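Local coordinates for DNA topoisomerase 2-associated protein PAT1 (Saccharomyces cerevisiae, PDB 5LMG), which activates mRNA decapping and represses translation in yeast, its C-terminal domain directly binding the Dcp2 decapping enzyme and the Xrn1 5'-3' exonuclease, at residues A[193-198]-A[247-252]. The protein carries 2 engineered substitutions. Sequence-based numbering, arbitrary orientation.
Sequences NVSFLT and ESKIQL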
loop_
_atom_site.group_PDB
_atom_site.type_symbol
_atom_site.label_atom_id
_atom_site.label_comp_id
_atom_site.label_asym_id
_atom_site.label_seq_id
_atom_site.Cartn_x
_atom_site.Cartn_y
_atom_site.Cartn_z
ATOM N N ASN A 193 10.603 11.589 -1.880
ATOM C CA ASN A 193 10.846 11.191 -3.254
ATOM C C ASN A 193 9.718 10.155 -3.440
ATOM O O ASN A 193 9.783 9.062 -2.861
ATOM C CB ASN A 193 12.227 10.519 -3.402
ATOM C CG ASN A 193 12.554 10.052 -4.803
ATOM O OD1 ASN A 193 11.791 9.334 -5.466
ATOM N ND2 ASN A 193 13.720 10.432 -5.276
ATOM N N VAL A 194 8.650 10.550 -4.161
ATOM C CA VAL A 194 7.444 9.743 -4.403
ATOM C C VAL A 194 7.789 8.420 -5.110
ATOM O O VAL A 194 7.292 7.372 -4.690
ATOM C CB VAL A 194 6.308 10.544 -5.112
ATOM C CG1 VAL A 194 5.018 9.730 -5.195
ATOM C CG2 VAL A 194 6.038 11.868 -4.399
ATOM N N SER A 195 8.676 8.454 -6.128
ATOM C CA SER A 195 9.100 7.245 -6.840
ATOM C C SER A 195 9.745 6.212 -5.887
ATOM O O SER A 195 9.467 5.020 -6.027
ATOM C CB SER A 195 10.034 7.586 -7.995
ATOM O OG SER A 195 10.437 6.395 -8.651
ATOM N N PHE A 196 10.574 6.666 -4.908
ATOM C CA PHE A 196 11.136 5.766 -3.904
ATOM C C PHE A 196 10.006 5.103 -3.092
ATOM O O PHE A 196 10.050 3.892 -2.900
ATOM C CB PHE A 196 12.159 6.455 -2.967
ATOM C CG PHE A 196 12.556 5.575 -1.787
ATOM C CD1 PHE A 196 13.357 4.450 -1.972
ATOM C CD2 PHE A 196 12.073 5.837 -0.507
ATOM C CE1 PHE A 196 13.683 3.611 -0.894
ATOM C CE2 PHE A 196 12.409 5.005 0.574
ATOM C CZ PHE A 196 13.212 3.896 0.372
ATOM N N LEU A 197 8.977 5.883 -2.671
ATOM C CA LEU A 197 7.828 5.369 -1.896
ATOM C C LEU A 197 7.069 4.248 -2.625
ATOM O O LEU A 197 6.600 3.299 -1.981
ATOM C CB LEU A 197 6.850 6.490 -1.486
ATOM C CG LEU A 197 7.347 7.571 -0.517
ATOM C CD1 LEU A 197 6.200 8.498 -0.135
ATOM C CD2 LEU A 197 7.994 6.967 0.759
ATOM N N THR A 198 7.004 4.333 -3.968
ATOM C CA THR A 198 6.335 3.334 -4.812
ATOM C C THR A 198 7.130 2.013 -4.971
ATOM O O THR A 198 6.569 1.047 -5.482
ATOM C CB THR A 198 5.947 3.924 -6.167
ATOM O OG1 THR A 198 7.115 4.128 -6.953
ATOM C CG2 THR A 198 5.076 5.185 -6.046
ATOM N N GLU A 247 5.817 10.144 -13.401
ATOM C CA GLU A 247 5.995 10.046 -14.846
ATOM C C GLU A 247 7.390 9.575 -15.222
ATOM O O GLU A 247 8.367 10.040 -14.632
ATOM C CB GLU A 247 5.645 11.383 -15.514
ATOM C CG GLU A 247 5.317 11.241 -16.983
ATOM C CD GLU A 247 4.873 12.540 -17.628
ATOM O OE1 GLU A 247 5.071 13.612 -17.010
ATOM O OE2 GLU A 247 4.361 12.489 -18.768
ATOM N N SER A 248 7.465 8.614 -16.170
ATOM C CA SER A 248 8.675 7.911 -16.662
ATOM C C SER A 248 9.254 6.874 -15.644
ATOM O O SER A 248 10.221 6.178 -15.973
ATOM C CB SER A 248 9.753 8.884 -17.144
ATOM O OG SER A 248 10.552 9.342 -16.065
ATOM N N LYS A 249 8.653 6.762 -14.426
ATOM C CA LYS A 249 9.087 5.849 -13.360
ATOM C C LYS A 249 7.982 4.860 -12.898
ATOM O O LYS A 249 8.212 4.112 -11.948
ATOM C CB LYS A 249 9.630 6.659 -12.158
ATOM C CG LYS A 249 10.892 7.472 -12.473
ATOM C CD LYS A 249 11.143 8.609 -11.485
ATOM C CE LYS A 249 10.400 9.881 -11.834
ATOM N NZ LYS A 249 10.766 11.005 -10.931
ATOM N N ILE A 250 6.801 4.848 -13.576
ATOM C CA ILE A 250 5.641 3.997 -13.247
ATOM C C ILE A 250 6.001 2.483 -13.217
ATOM O O ILE A 250 5.541 1.773 -12.320
ATOM C CB ILE A 250 4.396 4.302 -14.145
ATOM C CG1 ILE A 250 3.899 5.757 -13.915
ATOM C CG2 ILE A 250 3.241 3.307 -13.887
ATOM C CD1 ILE A 250 2.971 6.362 -15.066
ATOM N N GLN A 251 6.842 2.008 -14.156
ATOM C CA GLN A 251 7.280 0.607 -14.224
ATOM C C GLN A 251 8.045 0.146 -12.946
ATOM O O GLN A 251 7.977 -1.037 -12.587
ATOM C CB GLN A 251 8.090 0.363 -15.522
ATOM C CG GLN A 251 9.099 -0.800 -15.509
ATOM C CD GLN A 251 8.458 -2.169 -15.558
ATOM O OE1 GLN A 251 7.719 -2.508 -16.494
ATOM N NE2 GLN A 251 8.790 -3.013 -14.589
ATOM N N LEU A 252 8.703 1.094 -12.235
ATOM C CA LEU A 252 9.483 0.806 -11.016
ATOM C C LEU A 252 8.635 0.304 -9.825
ATOM O O LEU A 252 9.187 -0.162 -8.830
ATOM C CB LEU A 252 10.353 2.008 -10.610
ATOM C CG LEU A 252 11.359 2.537 -11.650
ATOM C CD1 LEU A 252 12.147 3.707 -11.075
ATOM C CD2 LEU A 252 12.327 1.435 -12.131
HETATM O O HOH W 1 12.192 10.676 -8.525
HETATM O O HOH W 2 8.064 5.075 -9.416
#
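Where Ser195 packs against Lys249, the one flat side-chain group at the seam is the carboxamide of Asn193, the N-cap residue of helix 194-197. OD1 of Asn193 is approached from opposite sides of the carboxamide plane: Phe196 N reaches it from one side, 38° out of the carbonyl plane, in a capping bond of 3.0 Å, and a water donates a weak bond from the other. That water accepts from NZ of Lys249 at 2.8 Å, but its long bond to Asn193 makes this link between helix cap and loop tenuous. The same ammonium also bonds to the carbonyl of Ser245, near the end of helix 234-246.

The direct contact is small and of van der Waals kind. Ser195 OG stands anti to its backbone N (chi1 179°), which sends it across to the lysine, 3.6 Å from Lys249 CB, while Ser195 CB lies 3.8 Å from Lys249 CD. Beyond these methylenes the lysine chain is bent at its third torsion (-85°). On the flank, Leu252 brings CD1 to 4.0 Å from Ser195 OG.

A second water lies between the segments and bridges them more firmly. It donates to Thr198 OG1 and, over 2.7 Å, to Lys249 O, and is also hydrogen-bonded to Ser195 OG. Thr198 OG1 in turn donates to the carbonyl of Ser195, so the threonine hydroxyl both receives and gives a bond. Lys249 O additionally accepts from Leu252 N within its own short 3-10 turn.

The contact joins the short helix between helices 178-191 and 201-216 to the loop between helices 234-246 and 257-267 without any direct hydrogen bond. Since one water serves the hydroxyls of both buried residues, Ser195 and Thr198, and takes up Lys249 O as well, polar coupling here probably depends on ordered solvent.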